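Invasion protein INVA (Salmonella enterica, PDB 2X49) serves in the type III secretion export apparatus of the bacterial inner membrane, helping invade intestinal epithelial cells, and is represented here by its C-terminal domain. Local coordinates at residues V211-E216 with G258-S263; D247-G252 with A270-L275; L290-S295 with R300-M305. All coordinates share one frame; numbering follows the deposited sequence.

In the fold
All three contacts lie on one side of the domain, around helix 299-306. Contact 3 is buried, with Ile302 of that helix resting on strand 291-294 of the four-stranded parallel sheet. Contact 2 is apolar too and mostly buried, but it joins helix to helix, with Leu272 and Ile249 also meeting Met305. Contact 1 is at the surface, where waters replace methyl groups as the bridge between helix 211-221 and the turn of the hairpin 253-255/260-262. Direct packing ties the three together: Thr260 meets Phe301, Leu262 meets Ile249 and Met305, and Asn213 lies beside Arg300. Metal appears at contact 2, on the outward side of helix 266-280.

Contact 1. Residues V211-E216 with G258-S263; sequences VINLVE and GSTFLS
Asn213 and Thr260 face each other across a gap between the first turns of helix 211-221 and the segment that runs into strand 260-262, their CA atoms 7.9 Å apart. The side chains cross at about a right angle without meeting directly: ND2 of Asn213 stays 4.2 Å from OG1 of Thr260, and two waters fill the interval. The first accepts from Asn213 ND2 at 2.8 Å, hydrogen-bonds Thr260 OG1 at 2.9 Å and lies unusually close, 2.5 Å, to the carbonyl O of Gly258, a bond whose length is doubtful. The second accepts from the backbone N of Thr260 and donates to Ser259 OG at 3.1 Å; a bond to Asn213 OD1 is possible, although acceptors around this water outnumber its protons. Both ends of the amide are thus turned to the water pair. Asn213 holds CG beside its own backbone N (chi1 -71°), which aims the amide across the gap, and Thr260 OG1 likewise sits beside its backbone N. A direct tie comes from Asp210, whose OD1 bonds Ser259 OG while OD2 receives the backbone N of Asn213. Behind the helix, Leu214 and Val215 pack on helix 174-185. Strand 260-262 pairs antiparallel with strand 253-255 in a small hairpin, and Arg300 and Phe301 of helix 299-306 close in beside Asn213 and Thr260.

Contact 2. Residues D247-G252 with A270-L275; sequences DVIRKG and ANLMDL. With CA (calcium ion), chain F.
Val248 and Ile249 meet Leu272 within the beta-alpha-beta crossover from parallel strand 236-240 to its neighbour 291-294, a connection made of two helices, 243-252 and 266-280, with a hairpin between them. Within 247-252 and 270-275 the backbones come nearest at Val248 and Leu272, whose CA atoms are 8.4 Å apart, and one methyl carries the contact. Leu272 CD2 meets Val248 CG1 at 3.8 Å, the two side chains reaching tip to tip, and touches Ile249 CD1 at 3.7 Å, where the two side chains cross at about a right angle. CG of Leu272 stands anti to the backbone N (chi1 -180°), which carries the branched end across to the other helix. Val248 forms the exposed margin, whereas Ile249 and Leu272 are buried and lean on Met305 of helix 299-306; Val245 adds to the cover of Leu272. On the polar side of helix 243-252, Arg250 makes salt bridges to Asp297 and Glu246 and a long one, NE to Asp247 OD2 at 3.6 Å. Helix 266-280 presents its outward side to a calcium ion, touched by one carboxylate oxygen: Asp274 OD2 lies 2.8 Å from the calcium ion, long for such a bond, and OD1 of the same residue stands back at 4.0 Å.

Contact 3. Residues L290-S295 with R300-M305; sequences LVLLTS and RFIKKM
Ile302 packs on Thr294 and Leu292 inside a beta-alpha-beta unit, in which helix 299-306 follows strand 291-294 and leads to the parallel strand 314-317. The closer fit is at the C-terminal end of the strand. There Thr294 and Ile302 reach toward each other tip to tip, and CD1 of Ile302 comes within 3.6 Å of Thr294 OG1 and 4.1 Å of its CB. Further back along the strand the fit is slacker: CD2 of Leu292 meets the other branch of the same isoleucine, CG2, at 4.1 Å, and these two side chains cross at about a right angle. Ile302 therefore divides its branches between two strand residues on one face of the sheet. With OG1 anti to the backbone N (chi1 -159°), the buried threonine hydroxyl meets the isoleucine methyl and still makes a hydrogen bond to Glu246 OE2; the other oxygen of that carboxylate bonds Ser295 OG.

The remaining sides of the helix behave differently. Lys304 is exposed, and the buried Lys303 directs NZ to a salt bridge with Glu314 in the next strand. The bond to CB of Arg300 leads away from strand 291-294, and its side chain touches Ile212, Asn213 and Glu216 of helix 211-221, folding over the ring of Phe301. Its CG sits above the centre of the Phe301 ring, 3.8 Å from the plane, and CE2 of that ring lies 3.5 Å from the guanidinium plane, over its centre.

Contact 1. Residues V211-E216 with G258-S263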
loop_
_atom_site.group_PDB
_atom_site.type_symbol
_atom_site.label_atom_id
_atom_site.label_comp_id
_atom_site.label_asym_id
_atom_site.label_seq_id
_atom_site.Cartn_x
_atom_site.Cartn_y
_atom_site.Cartn_z
ATOM N N VAL A 211 -11.615 -2.940 17.867
ATOM C CA VAL A 211 -11.209 -3.356 16.519
ATOM C C VAL A 211 -9.789 -2.944 16.131
ATOM O O VAL A 211 -9.105 -3.665 15.418
ATOM C CB VAL A 211 -12.206 -2.892 15.416
ATOM C CG1 VAL A 211 -12.129 -1.410 15.185
ATOM C CG2 VAL A 211 -11.906 -3.623 14.149
ATOM N N ILE A 212 -9.367 -1.794 16.610
ATOM C CA ILE A 212 -8.030 -1.249 16.220
ATOM C C ILE A 212 -6.969 -2.148 16.816
ATOM O O ILE A 212 -6.031 -2.624 16.156
ATOM C CB ILE A 212 -7.812 0.147 16.679
ATOM C CG1 ILE A 212 -8.784 1.065 15.959
ATOM C CG2 ILE A 212 -6.398 0.636 16.368
ATOM C CD1 ILE A 212 -8.886 0.774 14.557
ATOM N N ASN A 213 -7.176 -2.373 18.087
ATOM C CA ASN A 213 -6.271 -3.222 18.853
ATOM C C ASN A 213 -6.223 -4.611 18.221
ATOM O O ASN A 213 -5.198 -5.185 18.044
ATOM C CB ASN A 213 -6.671 -3.294 20.338
ATOM C CG ASN A 213 -6.416 -1.996 21.071
ATOM O OD1 ASN A 213 -5.807 -1.077 20.536
ATOM N ND2 ASN A 213 -6.888 -1.917 22.319
ATOM N N LEU A 214 -7.393 -5.160 17.906
ATOM C CA LEU A 214 -7.484 -6.501 17.305
ATOM C C LEU A 214 -6.672 -6.592 16.009
ATOM O O LEU A 214 -5.961 -7.586 15.745
ATOM C CB LEU A 214 -8.970 -6.911 17.061
ATOM C CG LEU A 214 -9.221 -8.280 16.435
ATOM C CD1 LEU A 214 -8.646 -9.373 17.343
ATOM C CD2 LEU A 214 -10.709 -8.513 16.076
ATOM N N VAL A 215 -6.835 -5.587 15.166
ATOM C CA VAL A 215 -6.106 -5.538 13.899
ATOM C C VAL A 215 -4.600 -5.617 14.116
ATOM O O VAL A 215 -3.907 -6.334 13.418
ATOM C CB VAL A 215 -6.450 -4.289 13.012
ATOM C CG1 VAL A 215 -5.435 -4.181 11.885
ATOM C CG2 VAL A 215 -7.823 -4.470 12.444
ATOM N N GLU A 216 -4.130 -4.950 15.139
ATOM C CA GLU A 216 -2.696 -4.945 15.409
ATOM C C GLU A 216 -2.202 -6.373 15.715
ATOM O O GLU A 216 -1.069 -6.782 15.374
ATOM C CB GLU A 216 -2.347 -3.950 16.524
ATOM C CG GLU A 216 -0.941 -3.476 16.436
ATOM C CD GLU A 216 -0.610 -2.649 15.166
ATOM O OE1 GLU A 216 -1.527 -2.217 14.398
ATOM O OE2 GLU A 216 0.595 -2.395 14.951
ATOM N N GLY A 258 -11.811 1.618 26.764
ATOM C CA GLY A 258 -12.153 1.264 25.383
ATOM C C GLY A 258 -10.937 1.240 24.476
ATOM O O GLY A 258 -10.106 0.327 24.504
ATOM N N SER A 259 -10.868 2.267 23.655
ATOM C CA SER A 259 -9.754 2.439 22.715
ATOM C C SER A 259 -8.593 3.157 23.324
ATOM O O SER A 259 -8.666 3.896 24.308
ATOM C CB SER A 259 -10.152 3.197 21.445
ATOM O OG SER A 259 -10.633 2.303 20.453
ATOM N N THR A 260 -7.495 2.905 22.660
ATOM C CA THR A 260 -6.265 3.607 22.900
ATOM C C THR A 260 -6.155 4.638 21.800
ATOM O O THR A 260 -6.319 4.332 20.607
ATOM C CB THR A 260 -5.080 2.632 22.861
ATOM O OG1 THR A 260 -5.279 1.614 23.841
ATOM C CG2 THR A 260 -3.791 3.348 23.142
ATOM N N PHE A 261 -5.886 5.868 22.204
ATOM C CA PHE A 261 -5.753 6.955 21.245
ATOM C C PHE A 261 -4.606 7.874 21.540
ATOM O O PHE A 261 -4.080 7.943 22.650
ATOM C CB PHE A 261 -7.073 7.730 21.092
ATOM C CG PHE A 261 -7.523 8.456 22.326
ATOM C CD1 PHE A 261 -7.138 9.766 22.567
ATOM C CD2 PHE A 261 -8.384 7.852 23.218
ATOM C CE1 PHE A 261 -7.578 10.449 23.706
ATOM C CE2 PHE A 261 -8.833 8.528 24.362
ATOM C CZ PHE A 261 -8.437 9.837 24.591
ATOM N N LEU A 262 -4.230 8.560 20.472
ATOM C CA LEU A 262 -3.159 9.552 20.458
ATOM C C LEU A 262 -3.749 10.915 20.684
ATOM O O LEU A 262 -4.627 11.355 19.958
ATOM C CB LEU A 262 -2.410 9.569 19.139
ATOM C CG LEU A 262 -1.206 10.499 19.065
ATOM C CD1 LEU A 262 -0.101 10.081 20.040
ATOM C CD2 LEU A 262 -0.650 10.500 17.630
ATOM N N SER A 263 -3.223 11.573 21.700
ATOM C CA SER A 263 -3.715 12.912 22.101
ATOM C C SER A 263 -2.573 13.926 22.196
ATOM O O SER A 263 -1.924 14.060 23.222
ATOM C CB SER A 263 -4.493 12.790 23.417
ATOM O OG SER A 263 -5.061 14.027 23.822
HETATM O O HOH W 1 -7.669 0.032 24.206
HETATM O O HOH W 2 -7.789 1.272 19.897
#

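Contact 2. Residues D247-G252 with A270-L275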
loop_
_atom_site.group_PDB
_atom_site.type_symbol
_atom_site.label_atom_id
_atom_site.label_comp_id
_atom_site.label_asym_id
_atom_site.label_seq_id
_atom_site.Cartn_x
_atom_site.Cartn_y
_atom_site.Cartn_z
ATOM N N ASP A 247 9.333 8.839 20.854
ATOM C CA ASP A 247 9.000 9.214 22.222
ATOM C C ASP A 247 7.937 10.274 22.276
ATOM O O ASP A 247 7.147 10.301 23.182
ATOM C CB ASP A 247 10.215 9.615 23.049
ATOM C CG ASP A 247 10.752 8.459 23.862
ATOM O OD1 ASP A 247 11.993 8.361 23.992
ATOM O OD2 ASP A 247 9.941 7.668 24.428
ATOM N N VAL A 248 7.917 11.131 21.276
ATOM C CA VAL A 248 6.922 12.220 21.242
ATOM C C VAL A 248 5.559 11.586 21.151
ATOM O O VAL A 248 4.571 12.012 21.759
ATOM C CB VAL A 248 7.118 13.176 20.059
ATOM C CG1 VAL A 248 5.872 14.050 19.843
ATOM C CG2 VAL A 248 8.346 14.018 20.291
ATOM N N ILE A 249 5.534 10.529 20.350
ATOM C CA ILE A 249 4.278 9.843 20.031
ATOM C C ILE A 249 3.840 9.079 21.264
ATOM O O ILE A 249 2.697 9.074 21.698
ATOM C CB ILE A 249 4.428 8.878 18.843
ATOM C CG1 ILE A 249 4.640 9.686 17.576
ATOM C CG2 ILE A 249 3.184 7.976 18.757
ATOM C CD1 ILE A 249 3.424 10.456 17.147
ATOM N N ARG A 250 4.828 8.475 21.869
ATOM C CA ARG A 250 4.575 7.589 23.008
ATOM C C ARG A 250 3.954 8.418 24.135
ATOM O O ARG A 250 3.017 7.975 24.797
ATOM C CB ARG A 250 5.839 6.832 23.446
ATOM C CG ARG A 250 5.524 5.478 24.015
ATOM C CD ARG A 250 6.786 4.685 24.315
ATOM N NE ARG A 250 7.791 4.998 23.317
ATOM C CZ ARG A 250 8.463 4.125 22.583
ATOM N NH1 ARG A 250 8.292 2.824 22.739
ATOM N NH2 ARG A 250 9.332 4.576 21.714
ATOM N N LYS A 251 4.441 9.643 24.317
ATOM C CA LYS A 251 3.936 10.474 25.462
ATOM C C LYS A 251 2.490 10.883 25.259
ATOM O O LYS A 251 1.781 11.267 26.197
ATOM C CB LYS A 251 4.735 11.767 25.758
ATOM C CG LYS A 251 4.301 12.496 27.132
ATOM C CD LYS A 251 2.953 13.391 27.097
ATOM C CE LYS A 251 2.540 14.169 28.408
ATOM N NZ LYS A 251 1.308 13.686 29.300
ATOM N N GLY A 252 2.105 10.887 24.007
ATOM C CA GLY A 252 0.779 11.378 23.582
ATOM C C GLY A 252 -0.281 10.300 23.664
ATOM O O GLY A 252 -1.496 10.516 23.487
ATOM N N ALA A 270 1.275 19.481 14.566
ATOM C CA ALA A 270 1.636 20.193 13.319
ATOM C C ALA A 270 3.145 20.303 13.217
ATOM O O ALA A 270 3.745 20.110 12.144
ATOM C CB ALA A 270 1.008 21.587 13.254
ATOM N N ASN A 271 3.752 20.523 14.370
ATOM C CA ASN A 271 5.231 20.747 14.441
ATOM C C ASN A 271 5.943 19.416 14.178
ATOM O O ASN A 271 6.953 19.339 13.474
ATOM C CB ASN A 271 5.686 21.427 15.732
ATOM C CG ASN A 271 5.349 22.879 15.712
ATOM O OD1 ASN A 271 5.150 23.444 14.629
ATOM N ND2 ASN A 271 5.270 23.501 16.864
ATOM N N LEU A 272 5.359 18.353 14.692
ATOM C CA LEU A 272 5.915 17.006 14.462
ATOM C C LEU A 272 5.796 16.593 12.983
ATOM O O LEU A 272 6.691 15.974 12.396
ATOM C CB LEU A 272 5.263 15.978 15.402
ATOM C CG LEU A 272 5.811 14.582 15.209
ATOM C CD1 LEU A 272 7.323 14.622 15.496
ATOM C CD2 LEU A 272 5.078 13.581 16.129
ATOM N N MET A 273 4.668 16.933 12.388
ATOM C CA MET A 273 4.458 16.687 10.958
ATOM C C MET A 273 5.443 17.486 10.093
ATOM O O MET A 273 5.931 16.995 9.077
ATOM C CB MET A 273 3.024 16.931 10.504
ATOM C CG MET A 273 2.085 15.811 10.869
ATOM S SD MET A 273 2.572 14.231 10.168
ATOM C CE MET A 273 2.430 14.583 8.412
ATOM N N ASP A 274 5.733 18.687 10.513
ATOM C CA ASP A 274 6.697 19.553 9.771
ATOM C C ASP A 274 8.088 18.893 9.815
ATOM O O ASP A 274 8.866 18.924 8.843
ATOM C CB ASP A 274 6.692 21.004 10.262
ATOM C CG ASP A 274 5.426 21.747 9.831
ATOM O OD1 ASP A 274 4.770 21.297 8.855
ATOM O OD2 ASP A 274 5.078 22.784 10.453
ATOM N N LEU A 275 8.393 18.285 10.959
ATOM C CA LEU A 275 9.709 17.603 11.139
ATOM C C LEU A 275 9.791 16.351 10.236
ATOM O O LEU A 275 10.785 16.071 9.596
ATOM C CB LEU A 275 9.944 17.217 12.610
ATOM C CG LEU A 275 11.144 16.309 12.827
ATOM C CD1 LEU A 275 12.458 17.060 12.523
ATOM C CD2 LEU A 275 11.136 15.784 14.278
HETATM CA CA CA F . 2.956 24.587 10.162
#

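Contact 3. Residues L290-S295 with R300-M305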
loop_
_atom_site.group_PDB
_atom_site.type_symbol
_atom_site.label_atom_id
_atom_site.label_comp_id
_atom_site.label_asym_id
_atom_site.label_seq_id
_atom_site.Cartn_x
_atom_site.Cartn_y
_atom_site.Cartn_z
ATOM N N LEU A 290 9.020 2.490 -0.360
ATOM C CA LEU A 290 9.625 2.518 0.995
ATOM C C LEU A 290 8.695 1.996 2.041
ATOM O O LEU A 290 7.508 1.921 1.835
ATOM C CB LEU A 290 9.980 3.958 1.387
ATOM C CG LEU A 290 11.110 4.631 0.616
ATOM C CD1 LEU A 290 11.299 6.134 0.940
ATOM C CD2 LEU A 290 12.457 3.890 0.730
ATOM N N VAL A 291 9.269 1.689 3.198
ATOM C CA VAL A 291 8.460 1.582 4.420
ATOM C C VAL A 291 9.120 2.354 5.520
ATOM O O VAL A 291 10.347 2.521 5.569
ATOM C CB VAL A 291 8.219 0.119 4.860
ATOM C CG1 VAL A 291 7.340 -0.632 3.787
ATOM C CG2 VAL A 291 9.541 -0.595 5.132
ATOM N N LEU A 292 8.295 2.832 6.439
ATOM C CA LEU A 292 8.806 3.442 7.669
ATOM C C LEU A 292 8.822 2.356 8.744
ATOM O O LEU A 292 7.895 1.661 8.852
ATOM C CB LEU A 292 7.903 4.589 8.094
ATOM C CG LEU A 292 8.346 5.601 9.089
ATOM C CD1 LEU A 292 9.744 6.182 8.773
ATOM C CD2 LEU A 292 7.258 6.673 8.988
ATOM N N LEU A 293 9.923 2.241 9.462
ATOM C CA LEU A 293 10.109 1.205 10.509
ATOM C C LEU A 293 10.068 1.826 11.877
ATOM O O LEU A 293 10.769 2.775 12.163
ATOM C CB LEU A 293 11.476 0.514 10.355
ATOM C CG LEU A 293 11.739 -0.230 9.061
ATOM C CD1 LEU A 293 13.152 -0.888 9.083
ATOM C CD2 LEU A 293 10.630 -1.239 8.829
ATOM N N THR A 294 9.263 1.225 12.723
ATOM C CA THR A 294 9.132 1.696 14.096
ATOM C C THR A 294 8.814 0.608 15.094
ATOM O O THR A 294 8.578 -0.526 14.754
ATOM C CB THR A 294 8.069 2.752 14.211
ATOM O OG1 THR A 294 8.330 3.504 15.407
ATOM C CG2 THR A 294 6.729 2.100 14.191
ATOM N N SER A 295 8.799 0.987 16.360
ATOM C CA SER A 295 8.411 0.063 17.441
ATOM C C SER A 295 6.943 -0.307 17.335
ATOM O O SER A 295 6.107 0.477 16.868
ATOM C CB SER A 295 8.683 0.665 18.826
ATOM O OG SER A 295 10.072 0.967 19.070
ATOM N N ARG A 300 0.878 2.030 14.762
ATOM C CA ARG A 300 -0.442 2.376 14.232
ATOM C C ARG A 300 -0.726 3.863 14.374
ATOM O O ARG A 300 -1.472 4.469 13.566
ATOM C CB ARG A 300 -1.556 1.537 14.870
ATOM C CG ARG A 300 -1.795 1.750 16.332
ATOM C CD ARG A 300 -2.558 0.535 16.843
ATOM N NE ARG A 300 -2.915 0.645 18.252
ATOM C CZ ARG A 300 -2.120 0.272 19.256
ATOM N NH1 ARG A 300 -0.938 -0.259 19.010
ATOM N NH2 ARG A 300 -2.530 0.413 20.524
ATOM N N PHE A 301 -0.133 4.475 15.398
ATOM C CA PHE A 301 -0.352 5.911 15.675
ATOM C C PHE A 301 0.407 6.792 14.706
ATOM O O PHE A 301 -0.076 7.851 14.293
ATOM C CB PHE A 301 -0.006 6.265 17.127
ATOM C CG PHE A 301 -0.804 5.441 18.106
ATOM C CD1 PHE A 301 -2.163 5.684 18.279
ATOM C CD2 PHE A 301 -0.223 4.362 18.793
ATOM C CE1 PHE A 301 -2.931 4.895 19.161
ATOM C CE2 PHE A 301 -0.995 3.573 19.670
ATOM C CZ PHE A 301 -2.340 3.853 19.850
ATOM N N ILE A 302 1.621 6.361 14.409
ATOM C CA ILE A 302 2.436 7.047 13.406
ATOM C C ILE A 302 1.740 6.990 12.045
ATOM O O ILE A 302 1.659 8.001 11.354
ATOM C CB ILE A 302 3.867 6.526 13.347
ATOM C CG1 ILE A 302 4.573 6.883 14.644
ATOM C CG2 ILE A 302 4.627 7.138 12.145
ATOM C CD1 ILE A 302 5.892 6.116 14.872
ATOM N N LYS A 303 1.214 5.823 11.703
ATOM C CA LYS A 303 0.464 5.638 10.427
ATOM C C LYS A 303 -0.706 6.629 10.361
ATOM O O LYS A 303 -0.816 7.415 9.420
ATOM C CB LYS A 303 0.022 4.195 10.153
ATOM C CG LYS A 303 -1.009 4.055 9.021
ATOM C CD LYS A 303 -0.396 4.244 7.620
ATOM C CE LYS A 303 -1.454 4.168 6.522
ATOM N NZ LYS A 303 -0.978 4.549 5.187
ATOM N N LYS A 304 -1.479 6.707 11.431
ATOM C CA LYS A 304 -2.642 7.623 11.459
ATOM C C LYS A 304 -2.227 9.072 11.347
ATOM O O LYS A 304 -2.881 9.889 10.683
ATOM C CB LYS A 304 -3.515 7.412 12.710
ATOM C CG LYS A 304 -4.869 8.155 12.699
ATOM C CD LYS A 304 -5.820 7.624 13.773
ATOM C CE LYS A 304 -7.291 7.922 13.447
ATOM N NZ LYS A 304 -7.857 9.013 14.305
ATOM N N MET A 305 -1.097 9.386 11.962
ATOM C CA MET A 305 -0.620 10.748 11.965
ATOM C C MET A 305 -0.162 11.232 10.577
ATOM O O MET A 305 -0.499 12.342 10.148
ATOM C CB MET A 305 0.476 10.913 13.031
ATOM C CG MET A 305 1.392 12.005 12.745
ATOM S SD MET A 305 1.899 12.666 14.331
ATOM C CE MET A 305 0.283 13.106 14.943
#